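Local coordinates for protein lectin 2 (Agrocybe aegerita, PDB 4TQJ) that binds sugars, specifically recognising N-acetylglucosamine at the non-reducing ends of glycans, at residues Lys45-Asn50 with Gly72-Phe77; Ile269-Phe272 with Gly277-Ala280; Val299-Ala304 with His338-Val343; Tyr307-Asn312 with Gln318-Val323. The protein carries 1 engineered substitution. One frame throughout, in Å; residues are numbered along the deposited sequence.

Contact 1 of 4, residues Lys45-Asn50 with Gly72-Phe77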
loop_
_atom_site.group_PDB
_atom_site.type_symbol
_atom_site.label_atom_id
_atom_site.label_comp_id
_atom_site.label_asym_id
_atom_site.label_seq_id
_atom_site.Cartn_x
_atom_site.Cartn_y
_atom_site.Cartn_z
ATOM N N LYS A 45 -3.938 -17.671 -12.962
ATOM C CA LYS A 45 -4.662 -18.334 -14.042
ATOM C C LYS A 45 -5.681 -19.307 -13.476
ATOM O O LYS A 45 -5.528 -20.528 -13.574
ATOM C CB LYS A 45 -3.696 -19.058 -14.985
ATOM C CG LYS A 45 -2.884 -18.113 -15.865
ATOM C CD LYS A 45 -1.811 -18.849 -16.661
ATOM C CE LYS A 45 -1.187 -17.944 -17.721
ATOM N NZ LYS A 45 -0.659 -16.672 -17.156
ATOM N N ASN A 46 -6.720 -18.751 -12.871
ATOM C CA ASN A 46 -7.758 -19.537 -12.245
ATOM C C ASN A 46 -8.879 -18.580 -11.821
ATOM O O ASN A 46 -8.808 -17.394 -12.118
ATOM C CB ASN A 46 -7.181 -20.303 -11.052
ATOM C CG ASN A 46 -7.904 -21.619 -10.795
ATOM O OD1 ASN A 46 -9.130 -21.684 -10.838
ATOM N ND2 ASN A 46 -7.139 -22.678 -10.531
ATOM N N PHE A 47 -9.911 -19.087 -11.155
ATOM C CA PHE A 47 -11.022 -18.240 -10.725
ATOM C C PHE A 47 -11.709 -17.536 -11.894
ATOM O O PHE A 47 -12.225 -16.437 -11.739
ATOM C CB PHE A 47 -10.526 -17.177 -9.749
ATOM C CG PHE A 47 -9.928 -17.735 -8.500
ATOM C CD1 PHE A 47 -10.738 -18.277 -7.514
ATOM C CD2 PHE A 47 -8.554 -17.706 -8.297
ATOM C CE1 PHE A 47 -10.188 -18.787 -6.342
ATOM C CE2 PHE A 47 -8.001 -18.217 -7.137
ATOM C CZ PHE A 47 -8.819 -18.755 -6.158
ATOM N N ALA A 48 -11.732 -18.175 -13.057
ATOM C CA ALA A 48 -12.169 -17.498 -14.271
ATOM C C ALA A 48 -13.095 -18.341 -15.152
ATOM O O ALA A 48 -13.112 -19.573 -15.061
ATOM C CB ALA A 48 -10.950 -17.040 -15.069
ATOM N N GLN A 49 -13.858 -17.659 -16.005
ATOM C CA GLN A 49 -14.761 -18.297 -16.956
ATOM C C GLN A 49 -14.017 -19.348 -17.778
ATOM O O GLN A 49 -14.514 -20.452 -18.000
ATOM C CB GLN A 49 -15.337 -17.244 -17.913
ATOM C CG GLN A 49 -16.347 -17.785 -18.916
ATOM C CD GLN A 49 -17.699 -18.059 -18.287
ATOM O OE1 GLN A 49 -17.973 -17.637 -17.165
ATOM N NE2 GLN A 49 -18.558 -18.761 -19.015
ATOM N N ASN A 50 -12.819 -18.992 -18.226
ATOM C CA ASN A 50 -12.030 -19.880 -19.074
ATOM C C ASN A 50 -10.755 -20.385 -18.414
ATOM O O ASN A 50 -9.823 -20.800 -19.097
ATOM C CB ASN A 50 -11.721 -19.204 -20.409
ATOM C CG ASN A 50 -12.974 -18.773 -21.132
ATOM O OD1 ASN A 50 -13.977 -19.488 -21.122
ATOM N ND2 ASN A 50 -12.936 -17.593 -21.752
ATOM N N GLY A 72 -4.538 -8.471 0.870
ATOM C CA GLY A 72 -5.731 -9.140 0.390
ATOM C C GLY A 72 -5.478 -10.330 -0.512
ATOM O O GLY A 72 -4.721 -10.253 -1.477
ATOM N N ASP A 73 -6.140 -11.434 -0.193
ATOM C CA ASP A 73 -5.998 -12.681 -0.910
ATOM C C ASP A 73 -7.216 -12.903 -1.773
ATOM O O ASP A 73 -8.289 -12.364 -1.479
ATOM C CB ASP A 73 -5.899 -13.828 0.089
ATOM C CG ASP A 73 -4.860 -13.571 1.151
ATOM O OD1 ASP A 73 -3.697 -13.327 0.777
ATOM O OD2 ASP A 73 -5.213 -13.594 2.350
ATOM N N ILE A 74 -7.050 -13.704 -2.822
ATOM C CA ILE A 74 -8.156 -14.092 -3.683
ATOM C C ILE A 74 -8.893 -15.248 -3.055
ATOM O O ILE A 74 -8.283 -16.249 -2.686
ATOM C CB ILE A 74 -7.661 -14.565 -5.051
ATOM C CG1 ILE A 74 -6.703 -13.543 -5.659
ATOM C CG2 ILE A 74 -8.837 -14.835 -5.974
ATOM C CD1 ILE A 74 -7.324 -12.220 -5.915
ATOM N N VAL A 75 -10.213 -15.117 -2.933
ATOM C CA VAL A 75 -11.020 -16.176 -2.355
ATOM C C VAL A 75 -12.160 -16.543 -3.299
ATOM O O VAL A 75 -12.900 -15.672 -3.762
ATOM C CB VAL A 75 -11.613 -15.761 -1.002
ATOM C CG1 VAL A 75 -12.344 -16.932 -0.381
ATOM C CG2 VAL A 75 -10.531 -15.220 -0.065
ATOM N N GLY A 76 -12.283 -17.832 -3.595
ATOM C CA GLY A 76 -13.326 -18.321 -4.467
ATOM C C GLY A 76 -14.144 -19.394 -3.786
ATOM O O GLY A 76 -13.586 -20.330 -3.204
ATOM N N PHE A 77 -15.465 -19.252 -3.840
ATOM C CA PHE A 77 -16.366 -20.282 -3.335
ATOM C C PHE A 77 -16.747 -21.144 -4.526
ATOM O O PHE A 77 -17.661 -20.803 -5.272
ATOM C CB PHE A 77 -17.614 -19.661 -2.683
ATOM C CG PHE A 77 -17.322 -18.903 -1.416
ATOM C CD1 PHE A 77 -17.577 -19.475 -0.174
ATOM C CD2 PHE A 77 -16.784 -17.624 -1.461
ATOM C CE1 PHE A 77 -17.310 -18.782 0.998
ATOM C CE2 PHE A 77 -16.501 -16.924 -0.291
ATOM C CZ PHE A 77 -16.764 -17.513 0.942
#
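I74 lays its branch methyl CG2 on the ring of F47. CG2 stands 3.7 Å from the centroid of the F47 ring and 13° off the ring normal, a CH-pi contact made almost squarely over the centre of one face. It is nearly as close to CG and CZ as to CD2 and CE2, as expected of a methyl over the ring centre. I74 CG2 is anti to the backbone N, which sends this branch at the ring, while CG1 and the end of the side chain lead away from it; I74 also packs on I63. The same ring reaches the backbone two residues on: F47 CE1 is 3.6 Å from G76 N and 3.7 Å from G76 CA, an oblique approach possible because G76 carries no side chain at that point. F47 and A48 form a G1 beta bulge, whose first residue is characteristically left-handed, as F47 is (59°/32°). F47 N donates to OD1 of the preceding N46 over 2.7 Å, in the carbonyl plane and on a lone pair; the same oxygen accepts from W54 NE1, whose ring meets that of F47. F47 thus plugs, from the loop following strand 41-44 of one propeller blade, onto strand 73-77 of the next. There S85 of strand 82-85 and P97 also touch the ring, and R61 NH1, from strand 60-64, bonds F47 O.

Contact 2 of 4, residues Ile269-Phe272 with Gly277-Ala280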
loop_
_atom_site.group_PDB
_atom_site.type_symbol
_atom_site.label_atom_id
_atom_site.label_comp_id
_atom_site.label_asym_id
_atom_site.label_seq_id
_atom_site.Cartn_x
_atom_site.Cartn_y
_atom_site.Cartn_z
ATOM N N ILE A 269 -33.852 14.025 2.034
ATOM C CA ILE A 269 -33.545 14.536 0.705
ATOM C C ILE A 269 -34.749 14.221 -0.181
ATOM O O ILE A 269 -35.191 13.064 -0.246
ATOM C CB ILE A 269 -32.332 13.829 0.080
ATOM C CG1 ILE A 269 -31.081 13.971 0.945
ATOM C CG2 ILE A 269 -32.058 14.358 -1.333
ATOM C CD1 ILE A 269 -30.010 12.978 0.547
ATOM N N ASN A 270 -35.275 15.230 -0.869
ATOM C CA ASN A 270 -36.402 14.993 -1.771
ATOM C C ASN A 270 -35.962 14.656 -3.201
ATOM O O ASN A 270 -36.458 15.221 -4.181
ATOM C CB ASN A 270 -37.421 16.142 -1.726
ATOM C CG ASN A 270 -36.945 17.388 -2.452
ATOM O OD1 ASN A 270 -35.758 17.541 -2.755
ATOM N ND2 ASN A 270 -37.881 18.298 -2.738
ATOM N N ASP A 271 -35.051 13.695 -3.307
ATOM C CA ASP A 271 -34.521 13.257 -4.597
ATOM C C ASP A 271 -33.941 11.853 -4.463
ATOM O O ASP A 271 -33.888 11.313 -3.363
ATOM C CB ASP A 271 -33.434 14.200 -5.073
ATOM C CG ASP A 271 -33.505 14.465 -6.571
ATOM O OD1 ASP A 271 -33.607 13.504 -7.365
ATOM O OD2 ASP A 271 -33.469 15.654 -6.950
ATOM N N PHE A 272 -33.509 11.290 -5.588
ATOM C CA PHE A 272 -32.929 9.938 -5.649
ATOM C C PHE A 272 -33.987 8.837 -5.561
ATOM O O PHE A 272 -33.657 7.650 -5.587
ATOM C CB PHE A 272 -31.820 9.735 -4.597
ATOM C CG PHE A 272 -30.648 10.675 -4.762
ATOM C CD1 PHE A 272 -29.822 10.588 -5.872
ATOM C CD2 PHE A 272 -30.388 11.659 -3.815
ATOM C CE1 PHE A 272 -28.760 11.447 -6.039
ATOM C CE2 PHE A 272 -29.322 12.521 -3.969
ATOM C CZ PHE A 272 -28.495 12.407 -5.093
ATOM N N GLY A 277 -37.860 10.003 -10.850
ATOM C CA GLY A 277 -37.474 9.283 -12.049
ATOM C C GLY A 277 -36.302 8.325 -11.903
ATOM O O GLY A 277 -35.839 7.768 -12.895
ATOM N N TRP A 278 -35.827 8.123 -10.675
ATOM C CA TRP A 278 -34.716 7.216 -10.466
ATOM C C TRP A 278 -35.205 5.777 -10.544
ATOM O O TRP A 278 -36.128 5.383 -9.823
ATOM C CB TRP A 278 -34.023 7.497 -9.136
ATOM C CG TRP A 278 -33.381 8.854 -9.094
ATOM C CD1 TRP A 278 -34.004 10.043 -8.854
ATOM C CD2 TRP A 278 -31.989 9.161 -9.286
ATOM N NE1 TRP A 278 -33.099 11.071 -8.913
ATOM C CE2 TRP A 278 -31.854 10.560 -9.168
ATOM C CE3 TRP A 278 -30.852 8.392 -9.571
ATOM C CZ2 TRP A 278 -30.616 11.210 -9.296
ATOM C CZ3 TRP A 278 -29.626 9.038 -9.723
ATOM C CH2 TRP A 278 -29.518 10.433 -9.582
ATOM N N GLN A 279 -34.582 5.002 -11.428
ATOM C CA GLN A 279 -34.978 3.622 -11.660
ATOM C C GLN A 279 -33.815 2.659 -11.428
ATOM O O GLN A 279 -32.679 2.938 -11.802
ATOM C CB GLN A 279 -35.497 3.458 -13.095
ATOM C CG GLN A 279 -36.578 4.464 -13.507
ATOM C CD GLN A 279 -36.709 4.573 -15.029
ATOM O OE1 GLN A 279 -36.577 3.582 -15.742
ATOM N NE2 GLN A 279 -36.923 5.785 -15.526
ATOM N N ALA A 280 -34.117 1.511 -10.835
ATOM C CA ALA A 280 -33.110 0.495 -10.548
ATOM C C ALA A 280 -32.347 0.048 -11.797
ATOM O O ALA A 280 -31.137 -0.167 -11.751
ATOM C CB ALA A 280 -33.766 -0.695 -9.887
#
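W278 lays one face of its indole against the F272 backbone and gives up the largest area of the contact. F272 CA lies 3.4 Å from the centroid of the five-membered ring, 12° off its normal, so the C-H of the main chain is turned onto the indole face. The first torsion of W278, with CG anti to the carbonyl carbon, places the indole there. Farther out the two side chains run side by side in the same direction. F272 CD1 comes to 3.6 Å from W278 CZ2, but the ring planes are inclined at 49° and the six-membered rings meet obliquely. All of this happens inside the loop that carries the chain from strand 266-269, at the outer edge of one beta-propeller blade, to strand 285-288 of the next. F272, at left-handed backbone angles, packs on V298, Y307 and A309 of that following blade. D271 OD1 ties the indole of W278 to the backbone of F272. W278 NE1 donates to D271 OD1 over 2.9 Å, meeting it nearly along the C-O axis, although the oxygen is tilted out of the indole plane. F272 N reaches the same OD1 at 2.8 Å, on the anti lone pair. The carboxylate plane stands at 83° to the indole, and F272 O accepts from R285 NH1.

Contact 3 of 4, residues Val299-Ala304 with His338-Val343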
loop_
_atom_site.group_PDB
_atom_site.type_symbol
_atom_site.label_atom_id
_atom_site.label_comp_id
_atom_site.label_asym_id
_atom_site.label_seq_id
_atom_site.Cartn_x
_atom_site.Cartn_y
_atom_site.Cartn_z
ATOM N N VAL A 299 -24.809 9.624 -3.419
ATOM C CA VAL A 299 -24.335 9.772 -4.789
ATOM C C VAL A 299 -25.204 8.968 -5.753
ATOM O O VAL A 299 -25.476 7.789 -5.523
ATOM C CB VAL A 299 -22.901 9.235 -4.960
ATOM C CG1 VAL A 299 -22.424 9.498 -6.388
ATOM C CG2 VAL A 299 -21.958 9.843 -3.919
ATOM N N GLY A 300 -25.625 9.593 -6.844
ATOM C CA GLY A 300 -26.490 8.917 -7.795
ATOM C C GLY A 300 -26.152 9.205 -9.243
ATOM O O GLY A 300 -26.000 10.359 -9.634
ATOM N N PHE A 301 -26.053 8.149 -10.043
ATOM C CA PHE A 301 -25.774 8.276 -11.467
ATOM C C PHE A 301 -27.115 8.377 -12.190
ATOM O O PHE A 301 -27.759 7.369 -12.481
ATOM C CB PHE A 301 -24.942 7.091 -11.966
ATOM C CG PHE A 301 -23.532 7.068 -11.409
ATOM C CD1 PHE A 301 -22.474 7.604 -12.132
ATOM C CD2 PHE A 301 -23.272 6.546 -10.144
ATOM C CE1 PHE A 301 -21.169 7.616 -11.606
ATOM C CE2 PHE A 301 -21.973 6.547 -9.612
ATOM C CZ PHE A 301 -20.920 7.074 -10.349
ATOM N N GLY A 302 -27.543 9.615 -12.433
ATOM C CA GLY A 302 -28.833 9.882 -13.038
ATOM C C GLY A 302 -28.762 9.917 -14.554
ATOM O O GLY A 302 -27.902 9.274 -15.165
ATOM N N ASN A 303 -29.666 10.676 -15.163
ATOM C CA ASN A 303 -29.745 10.755 -16.616
ATOM C C ASN A 303 -28.676 11.672 -17.206
ATOM O O ASN A 303 -27.935 11.273 -18.090
ATOM C CB ASN A 303 -31.143 11.216 -17.052
ATOM C CG ASN A 303 -32.211 10.189 -16.745
ATOM O OD1 ASN A 303 -32.058 9.013 -17.074
ATOM N ND2 ASN A 303 -33.293 10.624 -16.094
ATOM N N ALA A 304 -28.599 12.896 -16.702
ATOM C CA ALA A 304 -27.689 13.886 -17.258
ATOM C C ALA A 304 -26.267 13.731 -16.719
ATOM O O ALA A 304 -25.333 14.315 -17.247
ATOM C CB ALA A 304 -28.197 15.287 -16.989
ATOM N N HIS A 338 -21.826 -1.772 -18.126
ATOM C CA HIS A 338 -20.771 -0.935 -17.578
ATOM C C HIS A 338 -20.738 -1.015 -16.057
ATOM O O HIS A 338 -21.738 -1.355 -15.412
ATOM C CB HIS A 338 -20.910 0.507 -18.086
ATOM C CG HIS A 338 -21.125 0.598 -19.568
ATOM N ND1 HIS A 338 -22.196 1.263 -20.128
ATOM C CD2 HIS A 338 -20.408 0.104 -20.604
ATOM C CE1 HIS A 338 -22.130 1.170 -21.445
ATOM N NE2 HIS A 338 -21.056 0.469 -21.760
ATOM N N ARG A 339 -19.570 -0.741 -15.490
ATOM C CA ARG A 339 -19.399 -0.825 -14.050
ATOM C C ARG A 339 -19.019 0.541 -13.520
ATOM O O ARG A 339 -18.096 1.168 -14.025
ATOM C CB ARG A 339 -18.321 -1.848 -13.703
ATOM C CG ARG A 339 -18.743 -3.297 -13.900
ATOM C CD ARG A 339 -17.637 -4.258 -13.465
ATOM N NE ARG A 339 -18.065 -5.659 -13.529
ATOM C CZ ARG A 339 -17.877 -6.458 -14.576
ATOM N NH1 ARG A 339 -17.262 -6.003 -15.653
ATOM N NH2 ARG A 339 -18.300 -7.719 -14.546
ATOM N N ARG A 340 -19.734 1.013 -12.506
ATOM C CA ARG A 340 -19.361 2.273 -11.872
ATOM C C ARG A 340 -19.101 2.112 -10.374
ATOM O O ARG A 340 -19.739 1.292 -9.710
ATOM C CB ARG A 340 -20.404 3.359 -12.157
ATOM C CG ARG A 340 -20.328 3.885 -13.604
ATOM C CD ARG A 340 -21.643 4.504 -14.050
ATOM N NE ARG A 340 -22.643 3.472 -14.324
ATOM C CZ ARG A 340 -23.886 3.726 -14.723
ATOM N NH1 ARG A 340 -24.278 4.974 -14.896
ATOM N NH2 ARG A 340 -24.735 2.733 -14.947
ATOM N N PHE A 341 -18.143 2.888 -9.868
ATOM C CA PHE A 341 -17.737 2.816 -8.472
ATOM C C PHE A 341 -17.546 4.211 -7.903
ATOM O O PHE A 341 -17.172 5.154 -8.613
ATOM C CB PHE A 341 -16.420 2.041 -8.310
ATOM C CG PHE A 341 -16.357 0.752 -9.093
ATOM C CD1 PHE A 341 -16.615 -0.457 -8.481
ATOM C CD2 PHE A 341 -16.028 0.756 -10.447
ATOM C CE1 PHE A 341 -16.539 -1.653 -9.205
ATOM C CE2 PHE A 341 -15.960 -0.430 -11.170
ATOM C CZ PHE A 341 -16.206 -1.636 -10.542
ATOM N N VAL A 342 -17.801 4.330 -6.611
ATOM C CA VAL A 342 -17.562 5.564 -5.880
ATOM C C VAL A 342 -16.646 5.211 -4.710
ATOM O O VAL A 342 -17.094 4.666 -3.697
ATOM C CB VAL A 342 -18.875 6.194 -5.389
ATOM C CG1 VAL A 342 -18.604 7.548 -4.741
ATOM C CG2 VAL A 342 -19.891 6.315 -6.555
ATOM N N VAL A 343 -15.353 5.485 -4.880
ATOM C CA VAL A 343 -14.319 5.081 -3.920
ATOM C C VAL A 343 -13.151 6.065 -3.931
ATOM O O VAL A 343 -12.899 6.708 -4.929
ATOM C CB VAL A 343 -13.752 3.660 -4.233
ATOM C CG1 VAL A 343 -14.801 2.566 -4.015
ATOM C CG2 VAL A 343 -13.179 3.598 -5.633
HETATM O O HOH W 1 -26.875 6.087 -15.109
#
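R340 NH1 serves two acceptors beside F301: the carbonyl oxygen of F327, outside the two segments, and water 1, which it reaches at 2.8 Å. Water 1 lies in the guanidinium plane at its edge and is 3.1 Å from F301 O, to which it can donate, although it has more acceptors in reach than protons. R340 runs past F301 in the opposite direction, and the bend at chi3 (-74°) sets the guanidinium beyond CD, near F301 CB. R340 CD sits over one face of the F301 ring, 4.1 Å from its centroid, as a CH-pi contact, while R340 NH1 comes alongside F301 CB at 3.7 Å. CD, not the guanidinium, is over the ring face; the guanidinium plane is inclined 62° to the ring. This is the interface between adjacent beta-propeller blades: strand 297-301, second in its sheet, faces strand 339-343, first in the next. Segments 299-301 and 339-343 run antiparallel at 162°, their axes 9.4 Å apart at closest approach. No backbone bond crosses; the strands meet through side chains. V342 CG2 touches the F301 ring at its edge, in plane, 3.7 Å from CE2. The two methyls of V342 also meet those of V299 in an oblique crossing, V299 CG1 to V342 CG2 at 4.1 Å, and I353 of strand 352-356 adds to the packing on F301.

Contact 4 of 4, residues Tyr307-Asn312 with Gln318-Val323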
loop_
_atom_site.group_PDB
_atom_site.type_symbol
_atom_site.label_atom_id
_atom_site.label_comp_id
_atom_site.label_asym_id
_atom_site.label_seq_id
_atom_site.Cartn_x
_atom_site.Cartn_y
_atom_site.Cartn_z
ATOM N N TYR A 307 -25.406 13.024 -9.583
ATOM C CA TYR A 307 -25.977 13.915 -8.576
ATOM C C TYR A 307 -25.484 13.540 -7.189
ATOM O O TYR A 307 -25.248 12.363 -6.901
ATOM C CB TYR A 307 -27.503 13.847 -8.613
ATOM C CG TYR A 307 -28.061 14.420 -9.883
ATOM C CD1 TYR A 307 -28.521 15.733 -9.935
ATOM C CD2 TYR A 307 -28.097 13.670 -11.042
ATOM C CE1 TYR A 307 -29.024 16.273 -11.116
ATOM C CE2 TYR A 307 -28.598 14.202 -12.230
ATOM C CZ TYR A 307 -29.051 15.501 -12.262
ATOM O OH TYR A 307 -29.547 16.015 -13.447
ATOM N N VAL A 308 -25.331 14.539 -6.331
ATOM C CA VAL A 308 -24.844 14.300 -4.981
ATOM C C VAL A 308 -25.613 15.153 -3.991
ATOM O O VAL A 308 -25.948 16.304 -4.279
ATOM C CB VAL A 308 -23.340 14.641 -4.859
ATOM C CG1 VAL A 308 -22.924 14.712 -3.410
ATOM C CG2 VAL A 308 -22.478 13.642 -5.665
ATOM N N ALA A 309 -25.915 14.580 -2.834
ATOM C CA ALA A 309 -26.406 15.366 -1.712
ATOM C C ALA A 309 -25.429 15.165 -0.570
ATOM O O ALA A 309 -25.180 14.036 -0.154
ATOM C CB ALA A 309 -27.802 14.942 -1.301
ATOM N N LEU A 310 -24.859 16.258 -0.088
ATOM C CA LEU A 310 -23.877 16.203 0.986
ATOM C C LEU A 310 -24.505 16.261 2.376
ATOM O O LEU A 310 -25.403 17.067 2.643
ATOM C CB LEU A 310 -22.861 17.332 0.839
ATOM C CG LEU A 310 -22.017 17.313 -0.435
ATOM C CD1 LEU A 310 -21.118 18.545 -0.471
ATOM C CD2 LEU A 310 -21.197 16.009 -0.548
ATOM N N ASN A 311 -24.005 15.388 3.247
ATOM C CA ASN A 311 -24.382 15.298 4.651
ATOM C C ASN A 311 -23.851 16.518 5.386
ATOM O O ASN A 311 -22.687 16.884 5.215
ATOM C CB ASN A 311 -23.744 14.027 5.228
ATOM C CG ASN A 311 -24.282 13.646 6.596
ATOM O OD1 ASN A 311 -24.571 14.500 7.431
ATOM N ND2 ASN A 311 -24.395 12.338 6.837
ATOM N N ASN A 312 -24.693 17.159 6.191
ATOM C CA ASN A 312 -24.269 18.336 6.946
ATOM C C ASN A 312 -23.295 17.907 8.053
ATOM O O ASN A 312 -22.579 18.730 8.638
ATOM C CB ASN A 312 -25.491 19.090 7.526
ATOM C CG ASN A 312 -26.307 19.796 6.447
ATOM O OD1 ASN A 312 -25.747 20.457 5.572
ATOM N ND2 ASN A 312 -27.636 19.645 6.495
ATOM N N GLN A 318 -27.840 18.556 2.653
ATOM C CA GLN A 318 -28.083 19.601 1.679
ATOM C C GLN A 318 -28.884 19.025 0.512
ATOM O O GLN A 318 -28.989 17.806 0.350
ATOM C CB GLN A 318 -26.748 20.150 1.147
ATOM C CG GLN A 318 -25.926 20.897 2.178
ATOM C CD GLN A 318 -26.576 22.211 2.561
ATOM O OE1 GLN A 318 -27.121 22.914 1.705
ATOM N NE2 GLN A 318 -26.545 22.541 3.853
ATOM N N SER A 319 -29.427 19.910 -0.313
ATOM C CA SER A 319 -30.104 19.499 -1.539
ATOM C C SER A 319 -29.171 18.781 -2.517
ATOM O O SER A 319 -27.955 18.986 -2.524
ATOM C CB SER A 319 -30.739 20.715 -2.229
ATOM O OG SER A 319 -31.796 21.229 -1.444
ATOM N N ALA A 320 -29.756 17.935 -3.345
ATOM C CA ALA A 320 -29.011 17.247 -4.373
ATOM C C ALA A 320 -28.690 18.234 -5.482
ATOM O O ALA A 320 -29.521 19.057 -5.824
ATOM C CB ALA A 320 -29.831 16.105 -4.912
ATOM N N LYS A 321 -27.485 18.159 -6.033
ATOM C CA LYS A 321 -27.150 18.952 -7.209
ATOM C C LYS A 321 -26.360 18.118 -8.216
ATOM O O LYS A 321 -25.783 17.085 -7.867
ATOM C CB LYS A 321 -26.402 20.233 -6.819
ATOM C CG LYS A 321 -25.259 20.023 -5.823
ATOM C CD LYS A 321 -24.898 21.331 -5.109
ATOM C CE LYS A 321 -23.462 21.752 -5.380
ATOM N NZ LYS A 321 -23.084 23.005 -4.632
ATOM N N LEU A 322 -26.364 18.543 -9.474
ATOM C CA LEU A 322 -25.602 17.850 -10.504
ATOM C C LEU A 322 -24.143 18.263 -10.346
ATOM O O LEU A 322 -23.825 19.449 -10.399
ATOM C CB LEU A 322 -26.112 18.230 -11.897
ATOM C CG LEU A 322 -25.370 17.704 -13.125
ATOM C CD1 LEU A 322 -25.471 16.190 -13.220
ATOM C CD2 LEU A 322 -25.936 18.351 -14.385
ATOM N N VAL A 323 -23.257 17.296 -10.142
ATOM C CA VAL A 323 -21.851 17.632 -9.896
ATOM C C VAL A 323 -20.916 17.284 -11.052
ATOM O O VAL A 323 -19.794 17.776 -11.113
ATOM C CB VAL A 323 -21.322 16.983 -8.610
ATOM C CG1 VAL A 323 -22.110 17.465 -7.411
ATOM C CG2 VAL A 323 -21.341 15.443 -8.717
HETATM O O HOH W 2 -25.321 18.758 -1.731
#
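A beta hairpin forms the outer edge of this propeller blade, pairing strand 306-309 with the outermost strand 321-324. V308 and K321 form a hydrogen-bonded pair: V308 N to K321 O and K321 N to V308 O both measure 3.0 Å. Y307 and L322 are the adjoining non-hydrogen-bonded pair. Here L322, its CG anti to the backbone N (chi1 175°), swings CD1 over one face of the Y307 ring, offset toward the rim and 4.0 Å from the centroid. L322 CB touches Y307 CE1 at 3.6 Å. The side chains of V308 and V323 cross at about a right angle, V308 CG2 to V323 CG2 3.7 Å. Toward the turn, water 2 accepts from L310 N and donates to S319 O. Q318 N donates to L310 O at 2.9 Å, and Q318 NE2 to N312 OD1 at 2.8 Å with the two amide planes 76° apart. N312 ND2 is bonded to T316 OG1. Backbone bonds therefore set the register along the strands, whereas toward the turn one backbone bond, from Q318 N to L310 O, is joined by a water bridge and a side-chain amide bond, polar links suited to a surface where Q318 and N312 are exposed.

Contacts 2, 3 and 4 lie together on one side of the chain, while contacts 1 and 2 are on opposite sides of its centre, their centres about 36 Å apart. Contacts 1 to 3 are buried and contact 4 is at the surface. Contact 4 lies within one blade and rests on backbone pairing; contacts 1 and 3 join neighbouring blades through side chains. Contact 3 is joined to contact 4 by a probable G300 O to Y307 N bond. Contact 2 holds within one loop the equivalent of the N46-F47-W54 cluster beside contact 1; F272 in turn reaches V298 and G300 of the next blade, as F47 reaches I74 and G76. W278 also packs on G302, and F272 on A320.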